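Local coordinates for protein 2-dehydro-3-deoxy-D-arabinonate dehydratase (Sulfolobus solfataricus, PDB 2Q18) that catalyses the metal-dependent dehydration of 2-dehydro-3-deoxy-D-arabinonate to 2,5-dioxopentanoate in a pentose oxidation pathway, at residues V6-G10 with Y11-Y15; E235-Q238 with Y239-D243. One frame throughout, in Å; residues are numbered along the deposited sequence.

In the fold
Interaction 1 comes first along the chain, in the N-terminal beta hairpin of strands 2-8 and 11-17; interaction 2 follows more than two hundred residues later, at the C-terminal end of helix 233-241 and the residues just after it, inside the sequence range of the FAH-family C-terminal region. Their centres lie 33 Å apart and their nearest atoms about 22 Å apart, so they do not touch. Each reaches a different subunit of the homotetramer: the hairpin meets the second subunit through Lys8, Tyr11 and Tyr15, and Arg242 and Asp243, just past the helix, meet the third. Only interaction 2 is near the active site, the side chain of Gln236 being about 7 Å from that of Glu145, a magnesium ligand.

Interaction 1: V6-G10 with Y11-Y15; sequences VVKRG and YYISY
The carbonyl O of Tyr11 is approached by two groups of the preceding strand, an N-H and a CA-H. The N-H of Lys8 approaches it at 2.7 Å between Lys8 N and Tyr11 O, with 161° at the hydrogen, and Val7 adds a CA-H...O contact of 3.4 Å from Val7 CA to Tyr11 O. The return bond runs 2.9 Å from Tyr11 N to Lys8 O, but here the donor stands 53° out of the carbonyl plane. That same Lys8 O also sits over the centre of the Tyr11 ring, 3.0 Å above its plane. The ring is folded back over the turn because its CG lies between backbone N and carbonyl carbon (chi1 55°). Lys8 to Tyr11 form a type I' turn, with positive phi at Arg9 and Gly10, closing a beta hairpin with a two-residue loop, Arg9 and Gly10. A CB at Gly10 would jam against the carbonyl O of Arg9. Further along, Val6 and Ile13 form an antiparallel hydrogen-bonded pair, joined in both directions. On the face shared by Val6, Lys8, Tyr11 and Ile13, the extended Lys8 chain runs alongside the Tyr11 ring, its CD 3.6 Å from Tyr11 OH, and also meets Ile13 CD1. Val6 CG2 meets the Tyr15 ring edge-on, 3.8 Å from Tyr15 CE2. Over on the other face, Val7 CB rests 4.0 Å from Tyr12 CE2. One water accepts from Lys8 NZ and donates to Tyr15 OH. Asp27 of the second subunit forms a salt bridge with Lys8 NZ and a hydrogen bond with Tyr11 OH, and Asp46 of the same neighbouring subunit is hydrogen-bonded to Tyr15 OH.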
# COMPACT_ATOMS: atom_id res chain seq x y z
N VAL A 6 -11.54 -5.16 -18.57
CA VAL A 6 -11.26 -6.59 -18.66
C VAL A 6 -10.47 -7.03 -17.44
O VAL A 6 -9.78 -6.23 -16.81
CB VAL A 6 -10.48 -6.97 -19.96
CG1 VAL A 6 -11.21 -6.45 -21.20
CG2 VAL A 6 -9.03 -6.45 -19.92
N VAL A 7 -10.58 -8.32 -17.11
CA VAL A 7 -9.70 -8.95 -16.14
C VAL A 7 -8.72 -9.84 -16.92
O VAL A 7 -9.12 -10.55 -17.85
CB VAL A 7 -10.49 -9.70 -15.02
CG1 VAL A 7 -11.34 -10.84 -15.60
CG2 VAL A 7 -9.55 -10.22 -13.93
N LYS A 8 -7.45 -9.75 -16.56
CA LYS A 8 -6.37 -10.42 -17.28
C LYS A 8 -5.36 -10.91 -16.26
O LYS A 8 -4.76 -10.11 -15.54
CB LYS A 8 -5.72 -9.44 -18.26
CG LYS A 8 -4.54 -9.98 -19.05
CD LYS A 8 -3.85 -8.85 -19.79
CE LYS A 8 -2.93 -9.35 -20.89
NZ LYS A 8 -2.35 -8.20 -21.64
N ARG A 9 -5.19 -12.23 -16.19
CA ARG A 9 -4.27 -12.86 -15.24
C ARG A 9 -4.45 -12.30 -13.82
O ARG A 9 -3.47 -12.06 -13.11
CB ARG A 9 -2.82 -12.71 -15.71
CG ARG A 9 -2.57 -13.12 -17.17
CD ARG A 9 -1.17 -12.74 -17.61
NE ARG A 9 -0.16 -13.33 -16.74
CZ ARG A 9 0.54 -14.43 -17.01
NH1 ARG A 9 1.43 -14.89 -16.14
NH2 ARG A 9 0.36 -15.07 -18.17
N GLY A 10 -5.70 -12.07 -13.43
CA GLY A 10 -6.00 -11.59 -12.08
C GLY A 10 -5.96 -10.08 -11.86
O GLY A 10 -6.35 -9.62 -10.79
N TYR A 11 -5.48 -9.32 -12.84
CA TYR A 11 -5.50 -7.85 -12.75
C TYR A 11 -6.44 -7.21 -13.78
O TYR A 11 -6.84 -7.85 -14.75
CB TYR A 11 -4.08 -7.25 -12.86
CG TYR A 11 -3.29 -7.65 -14.09
CD1 TYR A 11 -2.37 -8.70 -14.05
CD2 TYR A 11 -3.45 -6.97 -15.30
CE1 TYR A 11 -1.65 -9.07 -15.18
CE2 TYR A 11 -2.73 -7.33 -16.44
CZ TYR A 11 -1.83 -8.38 -16.37
OH TYR A 11 -1.11 -8.75 -17.49
N TYR A 12 -6.79 -5.94 -13.55
CA TYR A 12 -7.72 -5.22 -14.41
C TYR A 12 -7.01 -4.29 -15.37
O TYR A 12 -5.97 -3.71 -15.04
CB TYR A 12 -8.69 -4.39 -13.58
CG TYR A 12 -9.68 -5.17 -12.74
CD1 TYR A 12 -9.70 -5.03 -11.36
CD2 TYR A 12 -10.61 -6.02 -13.34
CE1 TYR A 12 -10.62 -5.74 -10.57
CE2 TYR A 12 -11.53 -6.73 -12.57
CZ TYR A 12 -11.53 -6.59 -11.19
OH TYR A 12 -12.44 -7.29 -10.43
N ILE A 13 -7.58 -4.15 -16.57
CA ILE A 13 -7.20 -3.08 -17.49
C ILE A 13 -8.48 -2.41 -17.99
O ILE A 13 -9.43 -3.09 -18.42
CB ILE A 13 -6.36 -3.59 -18.69
CG1 ILE A 13 -5.14 -4.39 -18.22
CG2 ILE A 13 -5.92 -2.40 -19.57
CD1 ILE A 13 -4.41 -5.13 -19.34
N SER A 14 -8.50 -1.08 -17.93
CA SER A 14 -9.63 -0.32 -18.44
C SER A 14 -9.34 0.26 -19.82
O SER A 14 -8.22 0.66 -20.11
CB SER A 14 -10.00 0.80 -17.47
OG SER A 14 -10.69 0.28 -16.35
N TYR A 15 -10.38 0.27 -20.65
CA TYR A 15 -10.28 0.81 -21.99
C TYR A 15 -11.47 1.71 -22.27
O TYR A 15 -12.54 1.54 -21.68
CB TYR A 15 -10.27 -0.31 -23.04
CG TYR A 15 -9.15 -1.31 -22.92
CD1 TYR A 15 -7.91 -1.07 -23.50
CD2 TYR A 15 -9.34 -2.52 -22.24
CE1 TYR A 15 -6.87 -2.00 -23.41
CE2 TYR A 15 -8.32 -3.44 -22.14
CZ TYR A 15 -7.09 -3.18 -22.72
OH TYR A 15 -6.07 -4.10 -22.62
O HOH W 1 -4.59 -6.71 -22.82

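Interaction 2: E235-Q238 with Y239-D243; sequences EQIQ and YLIRD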
# COMPACT_ATOMS: atom_id res chain seq x y z
N GLU A 235 -34.71 13.90 -9.70
CA GLU A 235 -35.46 13.78 -8.45
C GLU A 235 -35.03 12.54 -7.66
O GLU A 235 -34.95 12.59 -6.43
CB GLU A 235 -36.96 13.73 -8.73
CG GLU A 235 -37.84 13.77 -7.48
CD GLU A 235 -39.32 13.63 -7.78
OE1 GLU A 235 -39.76 13.96 -8.90
OE2 GLU A 235 -40.06 13.19 -6.87
N GLN A 236 -34.75 11.45 -8.37
CA GLN A 236 -34.27 10.23 -7.72
C GLN A 236 -32.94 10.49 -7.02
O GLN A 236 -32.75 10.07 -5.88
CB GLN A 236 -34.12 9.09 -8.73
CG GLN A 236 -35.41 8.70 -9.47
CD GLN A 236 -35.22 7.51 -10.39
OE1 GLN A 236 -34.18 6.84 -10.35
NE2 GLN A 236 -36.22 7.23 -11.22
N ILE A 237 -32.04 11.20 -7.71
CA ILE A 237 -30.74 11.56 -7.15
C ILE A 237 -30.90 12.46 -5.92
O ILE A 237 -30.26 12.24 -4.90
CB ILE A 237 -29.82 12.24 -8.20
CG1 ILE A 237 -29.54 11.28 -9.37
CG2 ILE A 237 -28.51 12.70 -7.55
CD1 ILE A 237 -28.83 11.94 -10.55
N GLN A 238 -31.78 13.47 -6.03
CA GLN A 238 -32.10 14.37 -4.92
C GLN A 238 -32.42 13.61 -3.63
O GLN A 238 -31.83 13.89 -2.59
CB GLN A 238 -33.26 15.31 -5.30
CG GLN A 238 -33.75 16.21 -4.16
CD GLN A 238 -35.03 17.00 -4.48
OE1 GLN A 238 -35.53 17.74 -3.64
NE2 GLN A 238 -35.55 16.84 -5.70
N TYR A 239 -33.34 12.66 -3.71
CA TYR A 239 -33.74 11.89 -2.52
C TYR A 239 -32.70 10.86 -2.08
O TYR A 239 -32.63 10.53 -0.89
CB TYR A 239 -35.12 11.25 -2.73
CG TYR A 239 -36.26 12.23 -2.58
CD1 TYR A 239 -36.63 13.08 -3.63
CD2 TYR A 239 -36.96 12.34 -1.37
CE1 TYR A 239 -37.67 13.99 -3.49
CE2 TYR A 239 -38.00 13.25 -1.22
CZ TYR A 239 -38.35 14.07 -2.28
OH TYR A 239 -39.38 14.97 -2.13
N LEU A 240 -31.90 10.37 -3.02
CA LEU A 240 -30.80 9.46 -2.70
C LEU A 240 -29.75 10.12 -1.80
O LEU A 240 -29.36 9.55 -0.78
CB LEU A 240 -30.12 8.93 -3.98
CG LEU A 240 -28.80 8.16 -3.80
CD1 LEU A 240 -29.00 6.93 -2.93
CD2 LEU A 240 -28.18 7.79 -5.14
N ILE A 241 -29.31 11.32 -2.19
CA ILE A 241 -28.19 11.98 -1.51
C ILE A 241 -28.59 12.83 -0.30
O ILE A 241 -27.72 13.29 0.44
CB ILE A 241 -27.32 12.82 -2.50
CG1 ILE A 241 -28.09 14.04 -3.03
CG2 ILE A 241 -26.82 11.93 -3.64
CD1 ILE A 241 -27.23 15.03 -3.82
N ARG A 242 -29.90 13.00 -0.09
CA ARG A 242 -30.39 13.79 1.04
C ARG A 242 -29.95 13.20 2.38
O ARG A 242 -30.35 12.09 2.74
CB ARG A 242 -31.92 13.91 1.01
CG ARG A 242 -32.49 14.75 2.15
CD ARG A 242 -33.99 14.87 2.07
NE ARG A 242 -34.42 15.71 0.95
CZ ARG A 242 -35.69 15.98 0.66
NH1 ARG A 242 -36.66 15.47 1.40
NH2 ARG A 242 -35.98 16.75 -0.37
N ASP A 243 -29.13 13.96 3.10
CA ASP A 243 -28.57 13.55 4.40
C ASP A 243 -27.81 12.21 4.31
O ASP A 243 -27.61 11.53 5.32
CB ASP A 243 -29.66 13.50 5.47
CG ASP A 243 -30.35 14.85 5.67
OD1 ASP A 243 -29.67 15.89 5.55
OD2 ASP A 243 -31.57 14.86 5.94
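The carbonyl O of Glu235 meets the edge of the Tyr239 ring in its plane, 3.3 Å from Tyr239 CD1, while Arg242 NH2 lies over one face of the ring, 4.0 Å above the plane and displaced toward the rim. In return, Tyr239 CD2 lies over a face of the guanidinium. At the guanidinium edge, Gln238 OE1 comes to 3.4 Å from Arg242 NH2, the amide and guanidinium planes 65° apart. Glu235 runs alongside the tyrosine, since chi1 of -173° sends its CG away from its own backbone N, and CG sits 4.0 Å from Tyr239 CE1. These residues lie on the last turns of helix 233-241 and just beyond it; the i to i+4 ladder includes a bond of 3.2 Å from Tyr239 N to Glu235 O. Successive bonds link Leu240 to Gln236 and Ile241 to Ile237; the last, from Arg242 N to Gln238 O, is weak, bent to 124° at the hydrogen. Were Tyr239 an alanine, the Arg242 guanidinium would probably lose the ring against its face and Glu235 CG its neighbour, leaving a gap between them. In the structure, Asp136 of the third subunit forms a salt bridge with Arg242 NH1, and Glu235 OE2 forms one with Arg231.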